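Local structure of probable thiol peroxidase (Chromobacterium violaceum, 3KEB) at residues E63-L69 with T158-F162; S137-I141 with S152-A156. The protein is a putative thiol peroxidase of the thioredoxin-like redoxin family, although its chain lacks the thiol that such chemistry would need. All blocks are in the same frame, centred on the assembly; numbering follows the deposited sequence.

Contact 1. Residues E63-L69 with T158-F162; sequences EHAGLLL and TRDFF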
loop_
_atom_site.group_PDB
_atom_site.type_symbol
_atom_site.label_atom_id
_atom_site.label_comp_id
_atom_site.label_asym_id
_atom_site.label_seq_id
_atom_site.Cartn_x
_atom_site.Cartn_y
_atom_site.Cartn_z
ATOM N N GLU A 63 13.129 -11.500 -3.859
ATOM C CA GLU A 63 13.470 -11.919 -5.223
ATOM C C GLU A 63 12.469 -11.486 -6.298
ATOM O O GLU A 63 12.856 -11.300 -7.490
ATOM C CB GLU A 63 13.717 -13.417 -5.295
ATOM C CG GLU A 63 12.524 -14.244 -4.950
ATOM C CD GLU A 63 12.482 -14.731 -3.503
ATOM O OE1 GLU A 63 12.146 -15.934 -3.393
ATOM O OE2 GLU A 63 12.741 -13.954 -2.507
ATOM N N HIS A 64 11.203 -11.293 -5.933
ATOM C CA HIS A 64 10.203 -10.888 -6.908
ATOM C C HIS A 64 10.101 -9.381 -6.970
ATOM O O HIS A 64 9.292 -8.793 -6.284
ATOM C CB HIS A 64 8.873 -11.554 -6.570
ATOM C CG HIS A 64 8.873 -13.025 -6.811
ATOM N ND1 HIS A 64 8.933 -13.565 -8.080
ATOM C CD2 HIS A 64 8.830 -14.068 -5.949
ATOM C CE1 HIS A 64 8.886 -14.889 -7.983
ATOM N NE2 HIS A 64 8.818 -15.220 -6.697
ATOM N N ALA A 65 10.958 -8.790 -7.801
ATOM C CA ALA A 65 10.984 -7.391 -8.076
ATOM C C ALA A 65 10.846 -6.579 -6.801
ATOM O O ALA A 65 9.913 -5.863 -6.622
ATOM C CB ALA A 65 9.889 -7.061 -9.097
ATOM N N GLY A 66 11.817 -6.727 -5.905
ATOM C CA GLY A 66 11.782 -6.068 -4.598
ATOM C C GLY A 66 13.121 -5.530 -4.260
ATOM O O GLY A 66 13.755 -4.887 -5.076
ATOM N N LEU A 67 13.572 -5.841 -3.043
ATOM C CA LEU A 67 14.779 -5.252 -2.566
ATOM C C LEU A 67 16.018 -5.700 -3.336
ATOM O O LEU A 67 16.963 -4.924 -3.449
ATOM C CB LEU A 67 14.969 -5.498 -1.068
ATOM C CG LEU A 67 13.998 -4.702 -0.178
ATOM C CD1 LEU A 67 14.456 -5.010 1.311
ATOM C CD2 LEU A 67 13.945 -3.207 -0.419
ATOM N N LEU A 68 16.049 -6.928 -3.847
ATOM C CA LEU A 68 17.262 -7.357 -4.603
ATOM C C LEU A 68 17.422 -6.555 -5.881
ATOM O O LEU A 68 18.496 -6.072 -6.212
ATOM C CB LEU A 68 17.167 -8.845 -4.912
ATOM C CG LEU A 68 18.284 -9.474 -5.685
ATOM C CD1 LEU A 68 19.515 -9.536 -4.767
ATOM C CD2 LEU A 68 17.827 -10.894 -6.104
ATOM N N LEU A 69 16.328 -6.418 -6.631
ATOM C CA LEU A 69 16.348 -5.604 -7.812
ATOM C C LEU A 69 16.657 -4.151 -7.541
ATOM O O LEU A 69 17.334 -3.488 -8.370
ATOM C CB LEU A 69 14.981 -5.665 -8.485
ATOM C CG LEU A 69 14.787 -4.876 -9.821
ATOM C CD1 LEU A 69 15.646 -5.356 -10.910
ATOM C CD2 LEU A 69 13.352 -4.972 -10.276
ATOM N N THR A 158 9.338 -11.610 -12.943
ATOM C CA THR A 158 9.581 -10.861 -11.728
ATOM C C THR A 158 10.917 -11.112 -11.104
ATOM O O THR A 158 11.344 -10.261 -10.281
ATOM C CB THR A 158 8.475 -11.141 -10.683
ATOM O OG1 THR A 158 8.404 -12.524 -10.420
ATOM C CG2 THR A 158 7.087 -10.635 -11.159
ATOM N N ARG A 159 11.550 -12.241 -11.461
ATOM C CA ARG A 159 12.887 -12.576 -10.922
ATOM C C ARG A 159 14.008 -11.942 -11.708
ATOM O O ARG A 159 15.156 -11.928 -11.239
ATOM C CB ARG A 159 13.074 -14.064 -10.879
ATOM C CG ARG A 159 12.098 -14.756 -9.988
ATOM C CD ARG A 159 12.367 -16.274 -10.054
ATOM N NE ARG A 159 11.653 -16.967 -8.990
ATOM C CZ ARG A 159 10.686 -17.849 -9.182
ATOM N NH1 ARG A 159 10.276 -18.182 -10.390
ATOM N NH2 ARG A 159 10.110 -18.397 -8.121
ATOM N N ASP A 160 13.668 -11.369 -12.871
ATOM C CA ASP A 160 14.685 -10.826 -13.739
ATOM C C ASP A 160 15.215 -9.498 -13.208
ATOM O O ASP A 160 14.553 -8.784 -12.453
ATOM C CB ASP A 160 14.154 -10.579 -15.149
ATOM C CG ASP A 160 13.799 -11.860 -15.924
ATOM O OD1 ASP A 160 14.138 -12.981 -15.509
ATOM O OD2 ASP A 160 13.165 -11.706 -17.015
ATOM N N PHE A 161 16.370 -9.102 -13.739
ATOM C CA PHE A 161 16.872 -7.744 -13.590
ATOM C C PHE A 161 16.691 -6.943 -14.871
ATOM O O PHE A 161 16.641 -7.475 -15.983
ATOM C CB PHE A 161 18.358 -7.700 -13.144
ATOM C CG PHE A 161 18.661 -8.401 -11.839
ATOM C CD1 PHE A 161 17.754 -8.449 -10.810
ATOM C CD2 PHE A 161 19.877 -9.046 -11.667
ATOM C CE1 PHE A 161 18.033 -9.115 -9.634
ATOM C CE2 PHE A 161 20.173 -9.691 -10.487
ATOM C CZ PHE A 161 19.233 -9.723 -9.470
ATOM N N PHE A 162 16.631 -5.624 -14.721
ATOM C CA PHE A 162 16.638 -4.730 -15.872
ATOM C C PHE A 162 17.909 -4.894 -16.708
ATOM O O PHE A 162 18.938 -5.353 -16.211
ATOM C CB PHE A 162 16.546 -3.275 -15.378
ATOM C CG PHE A 162 15.357 -2.996 -14.507
ATOM C CD1 PHE A 162 14.057 -3.204 -14.987
ATOM C CD2 PHE A 162 15.530 -2.483 -13.220
ATOM C CE1 PHE A 162 12.956 -2.974 -14.196
ATOM C CE2 PHE A 162 14.405 -2.193 -12.439
ATOM C CZ PHE A 162 13.134 -2.452 -12.925
HETATM O O HOH W 1 15.378 -11.837 -8.462
#

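Contact 2. Residues S137-I141 with S152-A156; sequences SPAII and SERLA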
loop_
_atom_site.group_PDB
_atom_site.type_symbol
_atom_site.label_atom_id
_atom_site.label_comp_id
_atom_site.label_asym_id
_atom_site.label_seq_id
_atom_site.Cartn_x
_atom_site.Cartn_y
_atom_site.Cartn_z
ATOM N N SER A 137 3.431 -3.435 -12.062
ATOM C CA SER A 137 4.333 -4.358 -12.699
ATOM C C SER A 137 5.762 -3.745 -12.746
ATOM O O SER A 137 5.905 -2.536 -12.911
ATOM C CB SER A 137 3.805 -4.737 -14.091
ATOM O OG SER A 137 4.335 -5.980 -14.445
ATOM N N PRO A 138 6.792 -4.539 -12.564
ATOM C CA PRO A 138 8.128 -3.960 -12.498
ATOM C C PRO A 138 8.656 -3.419 -13.860
ATOM O O PRO A 138 8.493 -4.060 -14.900
ATOM C CB PRO A 138 8.990 -5.115 -11.989
ATOM C CG PRO A 138 8.229 -6.304 -12.369
ATOM C CD PRO A 138 6.815 -5.930 -12.100
ATOM N N ALA A 139 9.185 -2.193 -13.824
ATOM C CA ALA A 139 9.592 -1.455 -15.017
ATOM C C ALA A 139 10.641 -0.410 -14.674
ATOM O O ALA A 139 10.899 -0.071 -13.488
ATOM C CB ALA A 139 8.359 -0.825 -15.726
ATOM N N ILE A 140 11.365 -0.011 -15.698
ATOM C CA ILE A 140 12.395 0.993 -15.519
ATOM C C ILE A 140 12.285 1.965 -16.612
ATOM O O ILE A 140 12.044 1.574 -17.754
ATOM C CB ILE A 140 13.833 0.398 -15.455
ATOM C CG1 ILE A 140 14.855 1.487 -15.142
ATOM C CG2 ILE A 140 14.246 -0.360 -16.771
ATOM C CD1 ILE A 140 16.235 0.858 -14.614
ATOM N N ILE A 141 12.467 3.237 -16.279
ATOM C CA ILE A 141 12.424 4.314 -17.285
ATOM C C ILE A 141 13.476 5.349 -16.999
ATOM O O ILE A 141 13.508 5.930 -15.924
ATOM C CB ILE A 141 11.079 5.062 -17.254
ATOM C CG1 ILE A 141 9.911 4.116 -17.457
ATOM C CG2 ILE A 141 11.032 6.208 -18.324
ATOM C CD1 ILE A 141 8.541 4.776 -17.242
ATOM N N SER A 152 13.182 2.653 -21.903
ATOM C CA SER A 152 12.159 2.099 -21.004
ATOM C C SER A 152 12.073 0.572 -21.188
ATOM O O SER A 152 12.228 0.081 -22.296
ATOM C CB SER A 152 10.774 2.792 -21.195
ATOM O OG SER A 152 10.194 2.512 -22.462
ATOM N N GLU A 153 11.795 -0.170 -20.123
ATOM C CA GLU A 153 11.699 -1.603 -20.208
ATOM C C GLU A 153 10.767 -2.069 -19.111
ATOM O O GLU A 153 10.892 -1.668 -17.948
ATOM C CB GLU A 153 13.105 -2.212 -20.009
ATOM C CG GLU A 153 13.150 -3.742 -19.947
ATOM C CD GLU A 153 14.490 -4.287 -19.433
ATOM O OE1 GLU A 153 15.368 -3.529 -18.957
ATOM O OE2 GLU A 153 14.654 -5.494 -19.529
ATOM N N ARG A 154 9.877 -2.979 -19.458
ATOM C CA ARG A 154 9.138 -3.737 -18.441
ATOM C C ARG A 154 9.671 -5.119 -18.355
ATOM O O ARG A 154 10.005 -5.713 -19.367
ATOM C CB ARG A 154 7.683 -3.818 -18.846
ATOM C CG ARG A 154 7.080 -2.548 -18.740
ATOM C CD ARG A 154 5.637 -2.614 -19.097
ATOM N NE ARG A 154 5.424 -2.748 -20.546
ATOM C CZ ARG A 154 4.235 -2.700 -21.142
ATOM N NH1 ARG A 154 3.143 -2.548 -20.438
ATOM N NH2 ARG A 154 4.113 -2.846 -22.481
ATOM N N LEU A 155 9.846 -5.616 -17.142
ATOM C CA LEU A 155 10.289 -6.953 -16.959
ATOM C C LEU A 155 9.220 -7.953 -17.384
ATOM O O LEU A 155 8.061 -7.835 -16.987
ATOM C CB LEU A 155 10.648 -7.203 -15.473
ATOM C CG LEU A 155 11.813 -6.464 -14.865
ATOM C CD1 LEU A 155 12.044 -7.067 -13.409
ATOM C CD2 LEU A 155 13.027 -6.592 -15.794
ATOM N N ALA A 156 9.632 -8.968 -18.131
ATOM C CA ALA A 156 8.762 -10.077 -18.503
ATOM C C ALA A 156 8.628 -11.173 -17.438
ATOM O O ALA A 156 7.752 -12.015 -17.552
ATOM C CB ALA A 156 9.177 -10.679 -19.878
HETATM O O HOH W 2 6.706 -5.741 -15.942
#

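Contact 1. Residues E63-L69 with T158-F162
Neither segment is regular where they meet most closely, with the CA atoms of His-64 and Thr-158 4.9 Å apart. His-64 is the centre of an inverse gamma turn, closed by a weak bond from Ala-65 N to Glu-63 O (3.2 Å). The same Ala-65 N makes a weak hydrogen bond to Thr-158 O (2.9 Å). Beside it, a water donates to both Glu-63 O and Arg-159 O (2.8 Å each), bridging carbonyls that cannot bond to each other.

The turn sends the His-64 side chain to Thr-158, where ND1 and OG1 share a short hydrogen bond of 2.6 Å in the plane of the imidazole. His-64 CE1 also lies over one face of the Arg-159 guanidinium, 3.6 Å from NE. Farther along, Leu-69 CD1 meets Phe-161 CD1 (3.7 Å) and Leu-69 CD2 touches Phe-162 CZ (3.7 Å); Leu-68 CD2 abuts the edge of the Phe-161 ring.

Gly-66 occupies the N-cap position of helix 67-77. In peroxiredoxins the first turn of the corresponding helix carries the peroxidatic cysteine, but residues 63-69 include none. The contact joins this helix start to the loop between strand 149-154 and helix 164-177, and Tyr-10 of strand 7-10 packs edge-to-face with His-64.

Contact 2. Residues S137-I141 with S152-A156
Ser-137 takes part through a bound water: its OG donates to it (2.8 Å), and the water donates to Pro-138 O and Leu-155 O (2.7 Å each), bridging the two segments. Pro-138 O also accepts the backbone hydrogen bond of Leu-155 N (3.0 Å), and Pro-138 CB packs on Leu-155 CD1 at 3.9 Å. At Ala-139 the antiparallel pairing with Arg-154 is non-hydrogen-bonded, and the CA atoms approach to 4.1 Å. Ala-139 CB rests on Arg-154 CG (3.7 Å), while the charged end of Arg-154 reaches Gly-124 O and makes a cation-pi contact with Phe-6. Ile-140 and Glu-153 form the hydrogen-bonded pair, joined by Ile-140 N to Glu-153 O (2.8 Å) and Glu-153 N to Ile-140 O (3.0 Å). The Glu-153 carboxylate accepts from Asp-163 N. Ile-141 faces Ser-152 in another non-hydrogen-bonded pair, on the same face as Ala-139 and Arg-154; Ser-152 OG bonds to Pro-22 O.

The axes of strand segments 139-141 and 152-154 approach to 4.7 Å at 178°, a nearly exactly antiparallel beta hairpin. Together with helix 164-177 it makes the C-terminal beta-beta-alpha unit of the thioredoxin fold. Strand 139-143 also pairs with strand 51-55, whereas strand 149-154 is outermost in this chain's mixed sheet.

In the fold
Both contacts involve the chain that runs from strand 149-154 to helix 164-177, but at different depths. Contact 2 is buried, its centre about 7 Å from the centre of the chain, and relies on regular strand-to-strand backbone bonding. Contact 1, its centre about 12 Å from that point, is only partly buried; it holds loop and helix start together through one side-chain hydrogen bond, one weak backbone bond and leucine-phenylalanine packing. A bridging water serves each. Their centres lie about 11 Å apart and they touch directly: Phe-162 CD1 packs 3.4 Å from Ile-140 CG2, so this ring, which meets Leu-69 in contact 1, links helix 67-77 to the hairpin of contact 2.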